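Local coordinates for protein transcriptional regulator (TetR/AcrR family) (Bacillus halodurans, PDB 5GP9) that probably represses fatty acid degradation genes as a TetR-family regulator that binds operator DNA through a helix-turn-helix and responds to a fatty acyl effector, at residues I69-L83 and L129-F143. Numbering follows the deposited sequence.
With GOL (glycerol), chain D.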
loop_
_atom_site.group_PDB
_atom_site.type_symbol
_atom_site.label_atom_id
_atom_site.label_comp_id
_atom_site.label_asym_id
_atom_site.label_seq_id
_atom_site.Cartn_x
_atom_site.Cartn_y
_atom_site.Cartn_z
ATOM N N ILE A 69 5.495 -17.246 11.989
ATOM C CA ILE A 69 4.059 -17.318 11.852
ATOM C C ILE A 69 3.660 -18.738 11.668
ATOM O O ILE A 69 2.762 -19.260 12.400
ATOM C CB ILE A 69 3.506 -16.399 10.733
ATOM C CG1 ILE A 69 3.744 -14.972 11.132
ATOM C CG2 ILE A 69 1.988 -16.594 10.516
ATOM C CD1 ILE A 69 3.430 -13.953 10.028
ATOM N N ARG A 70 4.342 -19.373 10.728
ATOM C CA ARG A 70 4.024 -20.712 10.308
ATOM C C ARG A 70 4.042 -21.712 11.488
ATOM O O ARG A 70 3.202 -22.610 11.549
ATOM C CB ARG A 70 5.007 -21.113 9.224
ATOM C CG ARG A 70 4.601 -22.306 8.422
ATOM C CD ARG A 70 5.707 -22.605 7.413
ATOM N NE ARG A 70 5.735 -21.661 6.284
ATOM C CZ ARG A 70 4.832 -21.675 5.302
ATOM N NH1 ARG A 70 3.815 -22.530 5.333
ATOM N NH2 ARG A 70 4.918 -20.812 4.300
ATOM N N SER A 71 4.952 -21.531 12.429
ATOM C CA SER A 71 5.059 -22.453 13.563
ATOM C C SER A 71 4.091 -22.096 14.693
ATOM O O SER A 71 3.622 -22.991 15.416
ATOM C CB SER A 71 6.507 -22.592 14.050
ATOM O OG SER A 71 6.898 -21.499 14.833
ATOM N N GLN A 72 3.774 -20.819 14.874
ATOM C CA GLN A 72 2.760 -20.473 15.866
ATOM C C GLN A 72 1.401 -20.939 15.443
ATOM O O GLN A 72 0.614 -21.337 16.287
ATOM C CB GLN A 72 2.695 -19.000 16.112
ATOM C CG GLN A 72 3.897 -18.484 16.779
ATOM C CD GLN A 72 3.671 -17.074 17.126
ATOM O OE1 GLN A 72 2.514 -16.614 17.186
ATOM N NE2 GLN A 72 4.742 -16.354 17.361
ATOM N N MET A 73 1.149 -20.837 14.128
ATOM C CA MET A 73 -0.074 -21.296 13.489
ATOM C C MET A 73 -0.187 -22.803 13.592
ATOM O O MET A 73 -1.265 -23.310 13.823
ATOM C CB MET A 73 -0.066 -20.919 11.997
ATOM C CG MET A 73 -0.449 -19.482 11.750
ATOM S SD MET A 73 -1.106 -19.138 10.084
ATOM C CE MET A 73 0.085 -19.842 9.055
ATOM N N ASN A 74 0.929 -23.506 13.399
ATOM C CA ASN A 74 0.964 -24.997 13.422
ATOM C C ASN A 74 0.583 -25.574 14.778
ATOM O O ASN A 74 0.046 -26.675 14.856
ATOM C CB ASN A 74 2.336 -25.537 12.962
ATOM C CG ASN A 74 2.535 -25.424 11.456
ATOM O OD1 ASN A 74 1.733 -24.811 10.741
ATOM N ND2 ASN A 74 3.618 -25.994 10.968
ATOM N N GLU A 75 0.835 -24.802 15.825
ATOM C CA GLU A 75 0.375 -25.159 17.140
ATOM C C GLU A 75 -1.120 -24.918 17.383
ATOM O O GLU A 75 -1.658 -25.446 18.348
ATOM C CB GLU A 75 1.259 -24.490 18.200
ATOM C CG GLU A 75 2.617 -25.191 18.325
ATOM C CD GLU A 75 3.719 -24.319 18.902
ATOM O OE1 GLU A 75 3.401 -23.349 19.637
ATOM O OE2 GLU A 75 4.912 -24.616 18.614
ATOM N N ALA A 76 -1.815 -24.157 16.532
ATOM C CA ALA A 76 -3.257 -23.901 16.755
ATOM C C ALA A 76 -4.133 -25.028 16.170
ATOM O O ALA A 76 -3.640 -25.864 15.433
ATOM C CB ALA A 76 -3.658 -22.581 16.125
ATOM N N THR A 77 -5.432 -25.002 16.436
ATOM C CA THR A 77 -6.351 -25.854 15.672
ATOM C C THR A 77 -7.185 -25.021 14.732
ATOM O O THR A 77 -7.107 -25.176 13.506
ATOM C CB THR A 77 -7.209 -26.731 16.583
ATOM O OG1 THR A 77 -6.342 -27.693 17.191
ATOM C CG2 THR A 77 -8.287 -27.484 15.805
ATOM N N ASP A 78 -7.943 -24.109 15.316
ATOM C CA ASP A 78 -8.964 -23.382 14.614
ATOM C C ASP A 78 -8.321 -22.361 13.635
ATOM O O ASP A 78 -7.353 -21.692 13.987
ATOM C CB ASP A 78 -9.872 -22.743 15.686
ATOM C CG ASP A 78 -10.969 -21.898 15.105
ATOM O OD1 ASP A 78 -10.816 -21.458 13.951
ATOM O OD2 ASP A 78 -11.973 -21.643 15.805
ATOM N N VAL A 79 -8.839 -22.238 12.418
ATOM C CA VAL A 79 -8.220 -21.309 11.448
ATOM C C VAL A 79 -8.629 -19.809 11.651
ATOM O O VAL A 79 -8.062 -18.870 10.984
ATOM C CB VAL A 79 -8.497 -21.752 9.989
ATOM C CG1 VAL A 79 -8.194 -23.221 9.772
ATOM C CG2 VAL A 79 -9.920 -21.437 9.587
ATOM N N GLU A 80 -9.696 -19.618 12.455
ATOM C CA GLU A 80 -10.055 -18.339 13.119
ATOM C C GLU A 80 -8.868 -17.926 13.963
ATOM O O GLU A 80 -8.383 -16.787 13.913
ATOM C CB GLU A 80 -11.295 -18.536 14.035
ATOM C CG GLU A 80 -11.677 -17.437 15.037
ATOM C CD GLU A 80 -11.074 -17.673 16.435
ATOM O OE1 GLU A 80 -11.395 -18.731 17.058
ATOM O OE2 GLU A 80 -10.262 -16.813 16.903
ATOM N N GLU A 81 -8.381 -18.886 14.735
ATOM C CA GLU A 81 -7.246 -18.638 15.588
ATOM C C GLU A 81 -6.039 -18.311 14.734
ATOM O O GLU A 81 -5.299 -17.410 15.078
ATOM C CB GLU A 81 -6.960 -19.869 16.472
ATOM C CG GLU A 81 -6.298 -19.613 17.811
ATOM C CD GLU A 81 -6.015 -20.940 18.526
ATOM O OE1 GLU A 81 -4.825 -21.258 18.762
ATOM O OE2 GLU A 81 -6.979 -21.703 18.777
ATOM N N LYS A 82 -5.841 -19.069 13.664
ATOM C CA LYS A 82 -4.663 -18.927 12.803
ATOM C C LYS A 82 -4.590 -17.531 12.131
ATOM O O LYS A 82 -3.496 -16.953 11.997
ATOM C CB LYS A 82 -4.623 -20.026 11.790
ATOM C CG LYS A 82 -4.327 -21.364 12.439
ATOM C CD LYS A 82 -4.010 -22.355 11.346
ATOM C CE LYS A 82 -3.793 -23.756 11.928
ATOM N NZ LYS A 82 -3.488 -24.697 10.823
ATOM N N LEU A 83 -5.741 -17.043 11.666
ATOM C CA LEU A 83 -5.794 -15.681 11.100
ATOM C C LEU A 83 -5.458 -14.687 12.241
ATOM O O LEU A 83 -4.726 -13.699 12.016
ATOM C CB LEU A 83 -7.159 -15.348 10.442
ATOM C CG LEU A 83 -7.292 -13.941 9.774
ATOM C CD1 LEU A 83 -6.246 -13.788 8.689
ATOM C CD2 LEU A 83 -8.666 -13.772 9.149
ATOM N N LEU A 129 2.079 -17.907 2.394
ATOM C CA LEU A 129 1.556 -18.288 3.681
ATOM C C LEU A 129 0.107 -17.876 3.859
ATOM O O LEU A 129 -0.711 -18.633 4.316
ATOM C CB LEU A 129 2.408 -17.679 4.826
ATOM C CG LEU A 129 1.863 -18.021 6.199
ATOM C CD1 LEU A 129 1.889 -19.540 6.397
ATOM C CD2 LEU A 129 2.677 -17.287 7.247
ATOM N N LEU A 130 -0.203 -16.637 3.516
ATOM C CA LEU A 130 -1.587 -16.183 3.487
ATOM C C LEU A 130 -2.479 -17.143 2.627
ATOM O O LEU A 130 -3.534 -17.573 3.031
ATOM C CB LEU A 130 -1.695 -14.750 2.945
ATOM C CG LEU A 130 -1.564 -13.579 3.933
ATOM C CD1 LEU A 130 -1.651 -12.239 3.229
ATOM C CD2 LEU A 130 -2.611 -13.575 5.036
ATOM N N ASP A 131 -2.006 -17.474 1.440
ATOM C CA ASP A 131 -2.747 -18.386 0.531
ATOM C C ASP A 131 -3.004 -19.779 1.154
ATOM O O ASP A 131 -4.185 -20.265 1.131
ATOM C CB ASP A 131 -1.999 -18.559 -0.791
ATOM C CG ASP A 131 -1.987 -17.317 -1.646
ATOM O OD1 ASP A 131 -2.687 -16.292 -1.361
ATOM O OD2 ASP A 131 -1.266 -17.351 -2.633
ATOM N N GLU A 132 -1.984 -20.307 1.822
ATOM C CA GLU A 132 -2.157 -21.569 2.540
ATOM C C GLU A 132 -3.236 -21.499 3.593
ATOM O O GLU A 132 -4.052 -22.417 3.700
ATOM C CB GLU A 132 -0.875 -22.060 3.202
ATOM C CG GLU A 132 0.329 -22.283 2.279
ATOM C CD GLU A 132 1.579 -22.678 3.061
ATOM O OE1 GLU A 132 2.640 -22.733 2.429
ATOM O OE2 GLU A 132 1.520 -22.931 4.313
ATOM N N LEU A 133 -3.250 -20.429 4.389
ATOM C CA LEU A 133 -4.280 -20.224 5.373
ATOM C C LEU A 133 -5.702 -20.155 4.822
ATOM O O LEU A 133 -6.667 -20.709 5.398
ATOM C CB LEU A 133 -3.981 -18.970 6.170
ATOM C CG LEU A 133 -4.920 -18.725 7.314
ATOM C CD1 LEU A 133 -4.878 -19.886 8.306
ATOM C CD2 LEU A 133 -4.598 -17.389 7.998
ATOM N N LEU A 134 -5.826 -19.436 3.722
ATOM C CA LEU A 134 -7.075 -19.285 3.087
ATOM C C LEU A 134 -7.597 -20.628 2.506
ATOM O O LEU A 134 -8.813 -20.885 2.553
ATOM C CB LEU A 134 -6.948 -18.261 1.971
ATOM C CG LEU A 134 -6.840 -16.834 2.541
ATOM C CD1 LEU A 134 -6.336 -15.935 1.437
ATOM C CD2 LEU A 134 -8.177 -16.313 2.977
ATOM N N MET A 135 -6.683 -21.337 1.858
ATOM C CA MET A 135 -6.971 -22.687 1.313
ATOM C C MET A 135 -7.470 -23.645 2.394
ATOM O O MET A 135 -8.455 -24.376 2.167
ATOM C CB MET A 135 -5.707 -23.291 0.683
ATOM C CG MET A 135 -5.232 -22.694 -0.627
ATOM S SD MET A 135 -6.561 -22.283 -1.762
ATOM C CE MET A 135 -7.033 -23.965 -2.296
ATOM N N GLU A 136 -6.750 -23.661 3.531
ATOM C CA GLU A 136 -7.134 -24.419 4.747
ATOM C C GLU A 136 -8.502 -24.063 5.243
ATOM O O GLU A 136 -9.398 -24.939 5.468
ATOM C CB GLU A 136 -6.088 -24.221 5.844
ATOM C CG GLU A 136 -6.294 -25.119 7.022
ATOM C CD GLU A 136 -5.281 -24.957 8.139
ATOM O OE1 GLU A 136 -4.204 -24.328 7.945
ATOM O OE2 GLU A 136 -5.612 -25.511 9.227
ATOM N N GLY A 137 -8.715 -22.767 5.426
ATOM C CA GLY A 137 -9.972 -22.315 5.928
ATOM C C GLY A 137 -11.134 -22.653 5.035
ATOM O O GLY A 137 -12.268 -22.893 5.524
ATOM N N LYS A 138 -10.912 -22.589 3.733
ATOM C CA LYS A 138 -11.967 -22.968 2.804
ATOM C C LYS A 138 -12.266 -24.467 2.962
ATOM O O LYS A 138 -13.442 -24.850 3.161
ATOM C CB LYS A 138 -11.599 -22.629 1.357
ATOM C CG LYS A 138 -11.836 -21.143 1.042
ATOM C CD LYS A 138 -11.792 -20.830 -0.445
ATOM C CE LYS A 138 -10.429 -20.486 -0.957
ATOM N NZ LYS A 138 -10.515 -20.376 -2.445
ATOM N N GLU A 139 -11.219 -25.273 2.880
ATOM C CA GLU A 139 -11.345 -26.746 2.943
ATOM C C GLU A 139 -12.129 -27.214 4.219
ATOM O O GLU A 139 -12.939 -28.142 4.121
ATOM C CB GLU A 139 -9.936 -27.402 2.786
ATOM C CG GLU A 139 -9.873 -28.936 2.615
ATOM C CD GLU A 139 -10.222 -29.449 1.197
ATOM O OE1 GLU A 139 -10.047 -28.700 0.204
ATOM O OE2 GLU A 139 -10.656 -30.629 1.071
ATOM N N LYS A 140 -11.962 -26.543 5.362
ATOM C CA LYS A 140 -12.633 -26.894 6.623
ATOM C C LYS A 140 -13.879 -26.089 6.889
ATOM O O LYS A 140 -14.405 -26.089 7.996
ATOM C CB LYS A 140 -11.653 -26.725 7.805
ATOM C CG LYS A 140 -10.294 -27.390 7.570
ATOM C CD LYS A 140 -9.393 -27.385 8.810
ATOM C CE LYS A 140 -8.017 -28.037 8.642
ATOM N NZ LYS A 140 -8.010 -29.091 7.607
ATOM N N GLY A 141 -14.357 -25.327 5.907
ATOM C CA GLY A 141 -15.665 -24.727 6.015
ATOM C C GLY A 141 -15.745 -23.442 6.805
ATOM O O GLY A 141 -16.819 -22.901 6.944
ATOM N N TYR A 142 -14.603 -22.907 7.246
ATOM C CA TYR A 142 -14.584 -21.667 7.997
ATOM C C TYR A 142 -14.690 -20.409 7.087
ATOM O O TYR A 142 -15.412 -19.432 7.432
ATOM C CB TYR A 142 -13.326 -21.565 8.820
ATOM C CG TYR A 142 -13.354 -20.351 9.742
ATOM C CD1 TYR A 142 -14.368 -20.196 10.702
ATOM C CD2 TYR A 142 -12.373 -19.350 9.659
ATOM C CE1 TYR A 142 -14.388 -19.104 11.571
ATOM C CE2 TYR A 142 -12.369 -18.275 10.529
ATOM C CZ TYR A 142 -13.387 -18.131 11.469
ATOM O OH TYR A 142 -13.382 -17.054 12.331
ATOM N N PHE A 143 -13.968 -20.414 5.977
ATOM C CA PHE A 143 -14.156 -19.378 4.972
ATOM C C PHE A 143 -15.075 -19.796 3.842
ATOM O O PHE A 143 -15.065 -20.948 3.399
ATOM C CB PHE A 143 -12.822 -18.978 4.330
ATOM C CG PHE A 143 -11.782 -18.512 5.291
ATOM C CD1 PHE A 143 -12.096 -17.645 6.346
ATOM C CD2 PHE A 143 -10.472 -18.928 5.123
ATOM C CE1 PHE A 143 -11.117 -17.187 7.241
ATOM C CE2 PHE A 143 -9.483 -18.521 6.023
ATOM C CZ PHE A 143 -9.783 -17.611 7.038
HETATM C C1 GOL D . -1.293 -23.810 6.670
HETATM O O1 GOL D . -2.507 -23.024 6.555
HETATM C C2 GOL D . -0.263 -23.047 7.504
HETATM O O2 GOL D . 1.059 -23.545 7.229
HETATM C C3 GOL D . -0.546 -23.062 9.016
HETATM O O3 GOL D . -1.318 -24.183 9.421
#
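Val79 and Gly137 bring the backbones to 5.9 Å between their CA atoms, where helix 79-83 runs nearly antiparallel to helix 129-139 (160° between segment directions, axes 10.3 Å apart). The contact belongs to the all-helical C-terminal region of the TetR fold: helix 113-139 packs against the end of helix 50-74 and the first turn of helix 79-95, the two helices that flank the connecting turn. Its centre is a knob-into-hole, Leu133 seated among Met73, Val79, Lys82 and Leu83. The two branches of Leu133 divide the work, CD1 lying 3.5 Å from Lys82 CB and CD2 facing the backbone of Leu83. Farther along, Met73 CE and Leu129 CD1 meet tip to tip.

Two salt bridges accompany this apolar centre. Arg70 carries Leu129 CD1 over one guanidinium face, while its NH1 reaches both carboxylate oxygens of Glu132 on their syn sides, with planes turned 50° apart. Extended through every torsion beyond CG, Lys82 brings NZ to the syn lone pair of Glu136 OE2 at 2.8 Å. A glycerol, probably from crystallisation, links both bridges: it bonds to Glu132 OE2, Lys82 NZ and Glu136 OE1.

Beyond the helix, Phe143 also packs on Leu191 of the second subunit, placing this end beside the dimer interface. The Tyr142 and Val79 side chains run past one another head to tail, with Tyr142 CD2 3.2 Å from Val79 CG2.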